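Local coordinates for actin-related protein 8 (Homo sapiens, PDB 4FO0) that binds ATP with low basal ATPase activity, cannot polymerise, and is a proposed core component of the INO80 chromatin-remodelling complex, at residues Thr25-Gly30 / Ser182-Lys187; Ala38-Val43 / Gln186-Ile191; Tyr134-Glu139 / Ile177-Ser182. One frame throughout, in Å; residues are numbered along the deposited sequence.

Interaction 1: residues Thr25-Gly30 / Ser182-Lys187; sequences TTLRIG and SHAIQK. With ATP (adenosine-5'-triphosphate), chain C.
Ile29 of strand 26-31 touches two consecutive residues of helix 170-187, using a different branch for each. Its CG1 arm runs anti to the backbone N (chi1 -176°) and brings Ile29 CD1 to 3.8 Å from Ile185 CG1, the two side chains crossing at about a right angle. On the other branch, Ile29 CG2 lies 4.1 Å from Ala184 CB. Leu27, two residues back along the strand, adds a looser touch through CD2, 4.5 Å from Ala184 CB. Small Ala184 suits the place where the backbones come nearest, while the long aliphatic chains of the strand bridge the layer between sheet and helix. No hydrogen bond crosses it, and Ile18 and Ile20 of strand 17-21 continue the apolar packing around Ile29.

Strands 17-21 and 26-31 form the first hairpin of the actin-type ATPase fold, whose turn holds the nucleotide phosphates. The polar contacts of Thr25-Gly30 belong to that role. Thr25 N and Thr26 N both donate to ATP O1B, each at 3.0 Å, a two-bond backbone grip on one oxygen of the beta phosphate; Ser24 OG adds a further bond to the nucleotide.

Arg28 adds positive charge, as do Lys257 and Lys316, which also bond the nucleotide. The arginine chain bends at chi3 (-87°) and points NH2 at ATP O1A, but the modelled separation is too short to be trusted in detail; a weak second bond runs to O2B. Thr26 CG2 lies over the centre of one face of the Arg28 guanidinium, 3.7 Å above its plane.

Interaction 2: residues Ala38-Val43 / Gln186-Ile191; sequences ASIPHV and QKYLEI
Ala38 and Tyr188 meet methyl to methylene, with Ala38 CB 4.1 Å from Tyr188 CB. Farther along the same tyrosine, Tyr188 CE1 comes to 4.3 Å from Ile40 CG1, which approaches the ring obliquely. Tyr188 therefore lies along the strand, its root at Ala38 and its ring beside Ile40, because CG stands anti to its own carbonyl carbon (chi1 -59°). The two strand residues suit these places: alanine lets the root of the tyrosine come close, and isoleucine gives the ring an aliphatic neighbour.

The next shell holds the ring from the helix side. Lys187 lays its chain across one face of Tyr188, with CG 3.6 Å above the ring plane and offset toward the rim. Lys187 NZ then makes a weak hydrogen bond of 3.0 Å to Tyr188 OH, so the aliphatic part and the amine of one lysine serve the same neighbour. The strand is positioned by backbone bonds of Ala38 with Ile29 and of Ile40 with Leu27.

Beyond this, both segments change course. Glu190 takes a positive phi (50°) as the chain leaves helical geometry, and Ile191 returns to bond with Ile185 through the backbone. On the strand side, His42 centres an inverse gamma turn and receives a hydrogen bond at NE2 from Trp181 NE1, tying the turn to the helix. The result is that the turn leaving the C-terminal end of helix 170-187 packs on strand 38-47, as part of the strand-and-helix layering of the ribonuclease H-like core of actin-family proteins.

Interaction 3: residues Tyr134-Glu139 / Ile177-Ser182; sequences YLVGEE and IEVIWS
Tyr134 meets Val179 with the face of its ring. From CB, which heads toward the helix, the side chain leaves with CG between the backbone N and the carbonyl carbon (chi1 65°), a turn that presents the ring broadside to Val179. Along one edge, Tyr134 CD2 comes to 3.9 Å from Val179 CG1, Tyr134 CE2 to 3.6 Å and Tyr134 CZ to 3.5 Å from the same methyl. On the other edge, CD1 and CE1 face it too, a little farther away than CZ. At the tip, Tyr134 OH is again farther, 3.9 Å from Val179 CG1. The methyl thus sits above the ring, 17° off its normal and displaced from the centre toward CZ, in a CH-pi contact: a flat aromatic accepts a single branch of a valine, whose CG1 is anti to the helix backbone N.

Two residues on, Val136 sends its branches to different partners. Val136 CG1 packs 4.0 Å from Ile180 CG2, while CG2 makes a longer approach to Val179 CG1. Beta-branched residues suit the strand, and their short branches fill the layer between it and the helix. Within the helix, Ser182 turns its hydroxyl back onto Glu178 O, which also accepts from Ser182 N on the other side of the carbonyl plane.

Strand 134-136 pairs antiparallel with strand 38-47, whose Ile44 touches both Val179 and Ile180, while Trp181 and Ser182 pack against helix 211-225.

In the fold
All three contacts set helix 170-187 or the turn that follows it against one sheet, meeting strands 26-31, 38-47 and 134-136, which are successive neighbours in it. Interaction 1 is wholly buried and aliphatic between strand and helix, yet the same strand binds ATP on its other side, so apolar packing and phosphate chemistry are separated by a single strand. Interactions 2 and 3 are partly buried, and each brings in a tyrosine: obliquely beside an isoleucine in interaction 2, face-on beneath a methyl in interaction 3. Interactions 1 and 2 are joined by backbone bonds between their strands, and Val43 O with Gly137 N probably links interaction 2 to interaction 3.

Interaction 1: residues Thr25-Gly30 / Ser182-Lys187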
loop_
_atom_site.group_PDB
_atom_site.type_symbol
_atom_site.label_atom_id
_atom_site.label_comp_id
_atom_site.label_asym_id
_atom_site.label_seq_id
_atom_site.Cartn_x
_atom_site.Cartn_y
_atom_site.Cartn_z
ATOM N N THR A 25 -2.130 -5.440 -0.113
ATOM C CA THR A 25 -3.580 -5.441 -0.178
ATOM C C THR A 25 -4.111 -5.473 -1.611
ATOM O O THR A 25 -5.155 -6.075 -1.881
ATOM C CB THR A 25 -4.169 -4.287 0.672
ATOM O OG1 THR A 25 -4.055 -4.652 2.048
ATOM C CG2 THR A 25 -5.640 -4.055 0.384
ATOM N N THR A 26 -3.395 -4.861 -2.541
ATOM C CA THR A 26 -3.883 -4.858 -3.919
ATOM C C THR A 26 -2.851 -5.346 -4.912
ATOM O O THR A 26 -1.730 -4.850 -4.938
ATOM C CB THR A 26 -4.347 -3.470 -4.359
ATOM O OG1 THR A 26 -5.361 -3.000 -3.462
ATOM C CG2 THR A 26 -4.904 -3.528 -5.778
ATOM N N LEU A 27 -3.235 -6.335 -5.715
ATOM C CA LEU A 27 -2.466 -6.703 -6.885
ATOM C C LEU A 27 -2.845 -5.784 -8.063
ATOM O O LEU A 27 -4.020 -5.534 -8.339
ATOM C CB LEU A 27 -2.728 -8.163 -7.250
ATOM C CG LEU A 27 -2.238 -8.572 -8.648
ATOM C CD1 LEU A 27 -0.715 -8.466 -8.772
ATOM C CD2 LEU A 27 -2.708 -9.977 -8.983
ATOM N N ARG A 28 -1.853 -5.248 -8.739
ATOM C CA ARG A 28 -2.137 -4.474 -9.940
ATOM C C ARG A 28 -1.508 -5.194 -11.116
ATOM O O ARG A 28 -0.296 -5.447 -11.143
ATOM C CB ARG A 28 -1.691 -3.009 -9.791
ATOM C CG ARG A 28 -2.788 -2.192 -9.115
ATOM C CD ARG A 28 -2.335 -0.885 -8.515
ATOM N NE ARG A 28 -1.841 -1.046 -7.153
ATOM C CZ ARG A 28 -2.480 -0.657 -6.048
ATOM N NH1 ARG A 28 -3.669 -0.066 -6.108
ATOM N NH2 ARG A 28 -1.908 -0.854 -4.865
ATOM N N ILE A 29 -2.349 -5.584 -12.062
ATOM C CA ILE A 29 -1.887 -6.454 -13.135
ATOM C C ILE A 29 -2.571 -6.118 -14.464
ATOM O O ILE A 29 -3.750 -5.760 -14.486
ATOM C CB ILE A 29 -2.103 -7.933 -12.749
ATOM C CG1 ILE A 29 -1.543 -8.864 -13.812
ATOM C CG2 ILE A 29 -3.587 -8.232 -12.509
ATOM C CD1 ILE A 29 -1.447 -10.298 -13.349
ATOM N N GLY A 30 -1.828 -6.206 -15.565
ATOM C CA GLY A 30 -2.385 -5.901 -16.876
ATOM C C GLY A 30 -1.381 -6.039 -17.999
ATOM O O GLY A 30 -0.196 -6.259 -17.748
ATOM N N SER A 182 -2.916 -16.337 -11.456
ATOM C CA SER A 182 -3.467 -17.038 -12.604
ATOM C C SER A 182 -4.940 -16.700 -12.803
ATOM O O SER A 182 -5.373 -16.413 -13.920
ATOM C CB SER A 182 -3.264 -18.529 -12.443
ATOM O OG SER A 182 -1.896 -18.767 -12.169
ATOM N N HIS A 183 -5.705 -16.722 -11.721
ATOM C CA HIS A 183 -7.111 -16.331 -11.771
ATOM C C HIS A 183 -7.300 -14.947 -12.404
ATOM O O HIS A 183 -8.219 -14.738 -13.191
ATOM C CB HIS A 183 -7.723 -16.371 -10.364
ATOM C CG HIS A 183 -9.128 -15.865 -10.298
ATOM N ND1 HIS A 183 -10.215 -16.637 -10.652
ATOM C CD2 HIS A 183 -9.626 -14.659 -9.926
ATOM C CE1 HIS A 183 -11.322 -15.929 -10.496
ATOM N NE2 HIS A 183 -10.993 -14.726 -10.055
ATOM N N ALA A 184 -6.431 -14.001 -12.068
ATOM C CA ALA A 184 -6.603 -12.630 -12.546
ATOM C C ALA A 184 -6.345 -12.539 -14.043
ATOM O O ALA A 184 -7.040 -11.833 -14.770
ATOM C CB ALA A 184 -5.696 -11.702 -11.810
ATOM N N ILE A 185 -5.337 -13.264 -14.495
ATOM C CA ILE A 185 -5.035 -13.340 -15.910
ATOM C C ILE A 185 -6.162 -13.956 -16.756
ATOM O O ILE A 185 -6.487 -13.416 -17.802
ATOM C CB ILE A 185 -3.705 -14.058 -16.140
ATOM C CG1 ILE A 185 -2.571 -13.178 -15.622
ATOM C CG2 ILE A 185 -3.491 -14.335 -17.608
ATOM C CD1 ILE A 185 -1.379 -13.961 -15.198
ATOM N N GLN A 186 -6.771 -15.057 -16.307
ATOM C CA GLN A 186 -7.859 -15.660 -17.084
ATOM C C GLN A 186 -9.107 -14.794 -17.040
ATOM O O GLN A 186 -9.804 -14.649 -18.042
ATOM C CB GLN A 186 -8.278 -17.039 -16.573
ATOM C CG GLN A 186 -7.245 -17.894 -15.893
ATOM C CD GLN A 186 -7.909 -19.043 -15.129
ATOM O OE1 GLN A 186 -7.276 -19.725 -14.312
ATOM N NE2 GLN A 186 -9.203 -19.253 -15.389
ATOM N N LYS A 187 -9.396 -14.240 -15.868
ATOM C CA LYS A 187 -10.670 -13.571 -15.628
ATOM C C LYS A 187 -10.728 -12.107 -16.050
ATOM O O LYS A 187 -11.747 -11.648 -16.558
ATOM C CB LYS A 187 -11.060 -13.690 -14.157
ATOM C CG LYS A 187 -12.376 -13.020 -13.810
ATOM C CD LYS A 187 -13.414 -14.053 -13.384
ATOM C CE LYS A 187 -14.499 -13.424 -12.527
ATOM N NZ LYS A 187 -13.892 -12.660 -11.399
HETATM P PG ATP C . 1.865 -2.098 0.312
HETATM O O1G ATP C . 2.482 -1.165 -0.692
HETATM O O2G ATP C . 2.192 -3.559 0.121
HETATM O O3G ATP C . 1.958 -1.654 1.757
HETATM P PB ATP C . -0.455 -1.811 -1.415
HETATM O O1B ATP C . -1.605 -2.780 -1.366
HETATM O O2B ATP C . 0.486 -1.692 -2.605
HETATM O O3B ATP C . 0.299 -2.016 -0.009
HETATM P PA ATP C . -1.686 0.670 -2.102
HETATM O O1A ATP C . -2.802 -0.047 -2.817
HETATM O O2A ATP C . -0.626 1.437 -2.851
HETATM O O3A ATP C . -1.035 -0.356 -1.064
HETATM O "O5'" ATP C . -2.371 1.676 -1.069
HETATM C "C5'" ATP C . -3.394 1.155 -0.235
HETATM C "C4'" ATP C . -3.699 2.177 0.832
HETATM O "O4'" ATP C . -4.096 3.373 0.177
HETATM C "C3'" ATP C . -4.854 1.768 1.731
HETATM O "O3'" ATP C . -4.480 1.942 3.102
HETATM C "C2'" ATP C . -5.961 2.725 1.365
HETATM O "O2'" ATP C . -6.809 3.038 2.460
HETATM C "C1'" ATP C . -5.159 3.929 0.940
HETATM N N9 ATP C . -5.995 4.878 0.190
HETATM C C8 ATP C . -6.566 4.662 -1.003
HETATM N N7 ATP C . -7.277 5.747 -1.395
HETATM C C5 ATP C . -7.156 6.674 -0.438
HETATM C C6 ATP C . -7.664 8.037 -0.222
HETATM N N6 ATP C . -8.454 8.618 -1.160
HETATM N N1 ATP C . -7.306 8.666 0.929
HETATM C C2 ATP C . -6.523 8.084 1.859
HETATM N N3 ATP C . -6.034 6.833 1.724
HETATM C C4 ATP C . -6.311 6.097 0.616
#

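Interaction 2: residues Ala38-Val43 / Gln186-Ile191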
loop_
_atom_site.group_PDB
_atom_site.type_symbol
_atom_site.label_atom_id
_atom_site.label_comp_id
_atom_site.label_asym_id
_atom_site.label_seq_id
_atom_site.Cartn_x
_atom_site.Cartn_y
_atom_site.Cartn_z
ATOM N N ALA A 38 -5.837 -3.952 -14.126
ATOM C CA ALA A 38 -6.821 -4.462 -13.179
ATOM C C ALA A 38 -6.270 -4.377 -11.752
ATOM O O ALA A 38 -5.059 -4.525 -11.517
ATOM C CB ALA A 38 -7.208 -5.877 -13.514
ATOM N N SER A 39 -7.169 -4.115 -10.814
ATOM C CA SER A 39 -6.818 -3.994 -9.408
ATOM C C SER A 39 -7.601 -5.027 -8.640
ATOM O O SER A 39 -8.829 -4.996 -8.619
ATOM C CB SER A 39 -7.150 -2.597 -8.876
ATOM O OG SER A 39 -6.127 -1.653 -9.189
ATOM N N ILE A 40 -6.890 -5.954 -8.022
ATOM C CA ILE A 40 -7.529 -7.042 -7.302
ATOM C C ILE A 40 -7.077 -7.062 -5.855
ATOM O O ILE A 40 -5.877 -6.898 -5.576
ATOM C CB ILE A 40 -7.157 -8.404 -7.934
ATOM C CG1 ILE A 40 -7.730 -8.502 -9.341
ATOM C CG2 ILE A 40 -7.634 -9.560 -7.071
ATOM C CD1 ILE A 40 -7.026 -7.611 -10.320
ATOM N N PRO A 41 -8.025 -7.261 -4.930
ATOM C CA PRO A 41 -7.659 -7.538 -3.528
ATOM C C PRO A 41 -6.765 -8.754 -3.533
ATOM O O PRO A 41 -7.154 -9.807 -4.020
ATOM C CB PRO A 41 -8.994 -7.873 -2.858
ATOM C CG PRO A 41 -10.037 -7.194 -3.750
ATOM C CD PRO A 41 -9.480 -7.235 -5.148
ATOM N N HIS A 42 -5.559 -8.607 -3.022
ATOM C CA HIS A 42 -4.571 -9.656 -3.148
ATOM C C HIS A 42 -4.750 -10.671 -2.023
ATOM O O HIS A 42 -3.964 -10.721 -1.063
ATOM C CB HIS A 42 -3.197 -9.019 -3.104
ATOM C CG HIS A 42 -2.112 -9.929 -3.543
ATOM N ND1 HIS A 42 -1.217 -10.493 -2.662
ATOM C CD2 HIS A 42 -1.791 -10.400 -4.767
ATOM C CE1 HIS A 42 -0.383 -11.265 -3.331
ATOM N NE2 HIS A 42 -0.706 -11.218 -4.611
ATOM N N VAL A 43 -5.808 -11.465 -2.143
ATOM C CA VAL A 43 -6.282 -12.318 -1.059
ATOM C C VAL A 43 -6.968 -13.557 -1.629
ATOM O O VAL A 43 -7.465 -13.542 -2.761
ATOM C CB VAL A 43 -7.294 -11.566 -0.179
ATOM C CG1 VAL A 43 -8.497 -11.144 -1.018
ATOM C CG2 VAL A 43 -7.731 -12.423 1.038
ATOM N N GLN A 186 -6.771 -15.057 -16.307
ATOM C CA GLN A 186 -7.859 -15.660 -17.084
ATOM C C GLN A 186 -9.107 -14.794 -17.040
ATOM O O GLN A 186 -9.804 -14.649 -18.042
ATOM C CB GLN A 186 -8.278 -17.039 -16.573
ATOM C CG GLN A 186 -7.245 -17.894 -15.893
ATOM C CD GLN A 186 -7.909 -19.043 -15.129
ATOM O OE1 GLN A 186 -7.276 -19.725 -14.312
ATOM N NE2 GLN A 186 -9.203 -19.253 -15.389
ATOM N N LYS A 187 -9.396 -14.240 -15.868
ATOM C CA LYS A 187 -10.670 -13.571 -15.628
ATOM C C LYS A 187 -10.728 -12.107 -16.050
ATOM O O LYS A 187 -11.747 -11.648 -16.558
ATOM C CB LYS A 187 -11.060 -13.690 -14.157
ATOM C CG LYS A 187 -12.376 -13.020 -13.810
ATOM C CD LYS A 187 -13.414 -14.053 -13.384
ATOM C CE LYS A 187 -14.499 -13.424 -12.527
ATOM N NZ LYS A 187 -13.892 -12.660 -11.399
ATOM N N TYR A 188 -9.650 -11.364 -15.841
ATOM C CA TYR A 188 -9.696 -9.931 -16.109
ATOM C C TYR A 188 -8.951 -9.562 -17.378
ATOM O O TYR A 188 -9.366 -8.669 -18.111
ATOM C CB TYR A 188 -9.205 -9.132 -14.898
ATOM C CG TYR A 188 -10.039 -9.419 -13.675
ATOM C CD1 TYR A 188 -9.740 -10.490 -12.848
ATOM C CD2 TYR A 188 -11.153 -8.648 -13.371
ATOM C CE1 TYR A 188 -10.512 -10.776 -11.744
ATOM C CE2 TYR A 188 -11.934 -8.927 -12.267
ATOM C CZ TYR A 188 -11.608 -9.993 -11.456
ATOM O OH TYR A 188 -12.377 -10.286 -10.353
ATOM N N LEU A 189 -7.864 -10.263 -17.650
ATOM C CA LEU A 189 -7.120 -10.005 -18.862
ATOM C C LEU A 189 -7.694 -10.910 -19.932
ATOM O O LEU A 189 -7.386 -10.775 -21.113
ATOM C CB LEU A 189 -5.638 -10.304 -18.650
ATOM C CG LEU A 189 -4.966 -9.685 -17.415
ATOM C CD1 LEU A 189 -3.462 -9.619 -17.629
ATOM C CD2 LEU A 189 -5.520 -8.303 -17.064
ATOM N N GLU A 190 -8.531 -11.845 -19.499
ATOM C CA GLU A 190 -9.117 -12.816 -20.404
ATOM C C GLU A 190 -8.062 -13.482 -21.277
ATOM O O GLU A 190 -8.182 -13.537 -22.495
ATOM C CB GLU A 190 -10.191 -12.152 -21.254
ATOM C CG GLU A 190 -11.340 -11.612 -20.419
ATOM C CD GLU A 190 -12.446 -11.009 -21.260
ATOM O OE1 GLU A 190 -12.278 -10.938 -22.495
ATOM O OE2 GLU A 190 -13.482 -10.601 -20.690
ATOM N N ILE A 191 -7.028 -13.993 -20.631
ATOM C CA ILE A 191 -5.974 -14.711 -21.318
ATOM C C ILE A 191 -5.921 -16.124 -20.781
ATOM O O ILE A 191 -5.629 -16.325 -19.609
ATOM C CB ILE A 191 -4.624 -14.045 -21.074
ATOM C CG1 ILE A 191 -4.643 -12.623 -21.634
ATOM C CG2 ILE A 191 -3.490 -14.861 -21.685
ATOM C CD1 ILE A 191 -3.358 -11.891 -21.426
#

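Interaction 3: residues Tyr134-Glu139 / Ile177-Ser182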
loop_
_atom_site.group_PDB
_atom_site.type_symbol
_atom_site.label_atom_id
_atom_site.label_comp_id
_atom_site.label_asym_id
_atom_site.label_seq_id
_atom_site.Cartn_x
_atom_site.Cartn_y
_atom_site.Cartn_z
ATOM N N TYR A 134 -11.611 -22.797 -3.600
ATOM C CA TYR A 134 -11.110 -21.483 -3.233
ATOM C C TYR A 134 -11.850 -20.331 -3.894
ATOM O O TYR A 134 -12.613 -20.506 -4.851
ATOM C CB TYR A 134 -9.626 -21.365 -3.565
ATOM C CG TYR A 134 -9.344 -21.437 -5.040
ATOM C CD1 TYR A 134 -8.794 -22.578 -5.605
ATOM C CD2 TYR A 134 -9.636 -20.367 -5.875
ATOM C CE1 TYR A 134 -8.527 -22.648 -6.956
ATOM C CE2 TYR A 134 -9.384 -20.432 -7.233
ATOM C CZ TYR A 134 -8.829 -21.577 -7.769
ATOM O OH TYR A 134 -8.569 -21.647 -9.121
ATOM N N LEU A 135 -11.590 -19.137 -3.373
ATOM C CA LEU A 135 -12.155 -17.924 -3.912
ATOM C C LEU A 135 -11.063 -16.897 -3.934
ATOM O O LEU A 135 -10.144 -16.938 -3.116
ATOM C CB LEU A 135 -13.342 -17.469 -3.054
ATOM C CG LEU A 135 -14.529 -18.417 -3.247
ATOM C CD1 LEU A 135 -15.257 -18.675 -1.966
ATOM C CD2 LEU A 135 -15.460 -17.854 -4.286
ATOM N N VAL A 136 -11.153 -15.973 -4.875
ATOM C CA VAL A 136 -10.087 -15.010 -5.059
ATOM C C VAL A 136 -10.579 -13.579 -5.026
ATOM O O VAL A 136 -11.684 -13.283 -5.458
ATOM C CB VAL A 136 -9.366 -15.263 -6.385
ATOM C CG1 VAL A 136 -8.310 -14.186 -6.639
ATOM C CG2 VAL A 136 -8.738 -16.623 -6.349
ATOM N N GLY A 137 -9.740 -12.695 -4.502
ATOM C CA GLY A 137 -10.000 -11.270 -4.563
ATOM C C GLY A 137 -11.252 -10.845 -3.830
ATOM O O GLY A 137 -11.486 -11.220 -2.675
ATOM N N GLU A 138 -12.064 -10.049 -4.509
ATOM C CA GLU A 138 -13.287 -9.537 -3.922
ATOM C C GLU A 138 -14.265 -10.650 -3.515
ATOM O O GLU A 138 -14.947 -10.548 -2.493
ATOM C CB GLU A 138 -13.954 -8.578 -4.891
ATOM C CG GLU A 138 -15.157 -7.883 -4.306
ATOM C CD GLU A 138 -15.053 -6.381 -4.414
ATOM O OE1 GLU A 138 -16.100 -5.709 -4.260
ATOM O OE2 GLU A 138 -13.923 -5.881 -4.655
ATOM N N GLU A 139 -14.335 -11.715 -4.309
ATOM C CA GLU A 139 -15.145 -12.860 -3.916
ATOM C C GLU A 139 -14.666 -13.448 -2.590
ATOM O O GLU A 139 -15.466 -13.892 -1.765
ATOM C CB GLU A 139 -15.147 -13.931 -4.995
ATOM C CG GLU A 139 -16.119 -13.660 -6.113
ATOM C CD GLU A 139 -16.286 -14.862 -7.028
ATOM O OE1 GLU A 139 -17.312 -14.930 -7.745
ATOM O OE2 GLU A 139 -15.390 -15.738 -7.024
ATOM N N ILE A 177 -0.139 -17.374 -4.301
ATOM C CA ILE A 177 0.214 -16.354 -5.281
ATOM C C ILE A 177 -0.154 -16.830 -6.667
ATOM O O ILE A 177 -0.814 -16.119 -7.417
ATOM C CB ILE A 177 1.710 -16.032 -5.279
ATOM C CG1 ILE A 177 2.109 -15.475 -3.919
ATOM C CG2 ILE A 177 2.053 -15.020 -6.388
ATOM C CD1 ILE A 177 1.247 -14.361 -3.511
ATOM N N GLU A 178 0.262 -18.046 -6.997
ATOM C CA GLU A 178 0.024 -18.565 -8.329
ATOM C C GLU A 178 -1.462 -18.647 -8.630
ATOM O O GLU A 178 -1.913 -18.239 -9.696
ATOM C CB GLU A 178 0.668 -19.927 -8.520
ATOM C CG GLU A 178 0.234 -20.579 -9.819
ATOM C CD GLU A 178 1.125 -21.728 -10.237
ATOM O OE1 GLU A 178 1.953 -22.173 -9.409
ATOM O OE2 GLU A 178 0.999 -22.182 -11.399
ATOM N N VAL A 179 -2.228 -19.173 -7.690
ATOM C CA VAL A 179 -3.665 -19.227 -7.882
ATOM C C VAL A 179 -4.258 -17.823 -8.057
ATOM O O VAL A 179 -5.052 -17.586 -8.970
ATOM C CB VAL A 179 -4.358 -19.975 -6.743
ATOM C CG1 VAL A 179 -5.875 -19.859 -6.864
ATOM C CG2 VAL A 179 -3.934 -21.430 -6.755
ATOM N N ILE A 180 -3.871 -16.889 -7.193
ATOM C CA ILE A 180 -4.383 -15.531 -7.306
ATOM C C ILE A 180 -3.983 -14.877 -8.639
ATOM O O ILE A 180 -4.826 -14.311 -9.335
ATOM C CB ILE A 180 -3.942 -14.656 -6.124
ATOM C CG1 ILE A 180 -4.503 -15.201 -4.809
ATOM C CG2 ILE A 180 -4.402 -13.214 -6.314
ATOM C CD1 ILE A 180 -3.957 -14.473 -3.580
ATOM N N TRP A 181 -2.708 -14.961 -8.998
ATOM C CA TRP A 181 -2.243 -14.350 -10.233
ATOM C C TRP A 181 -2.825 -15.014 -11.466
ATOM O O TRP A 181 -3.193 -14.337 -12.415
ATOM C CB TRP A 181 -0.714 -14.323 -10.316
ATOM C CG TRP A 181 -0.120 -13.433 -9.292
ATOM C CD1 TRP A 181 -0.788 -12.793 -8.288
ATOM C CD2 TRP A 181 1.262 -13.083 -9.143
ATOM N NE1 TRP A 181 0.087 -12.068 -7.526
ATOM C CE2 TRP A 181 1.353 -12.231 -8.024
ATOM C CE3 TRP A 181 2.428 -13.413 -9.838
ATOM C CZ2 TRP A 181 2.568 -11.696 -7.589
ATOM C CZ3 TRP A 181 3.629 -12.878 -9.413
ATOM C CH2 TRP A 181 3.693 -12.031 -8.295
ATOM N N SER A 182 -2.916 -16.337 -11.456
ATOM C CA SER A 182 -3.467 -17.038 -12.604
ATOM C C SER A 182 -4.940 -16.700 -12.803
ATOM O O SER A 182 -5.373 -16.413 -13.920
ATOM C CB SER A 182 -3.264 -18.529 -12.443
ATOM O OG SER A 182 -1.896 -18.767 -12.169
#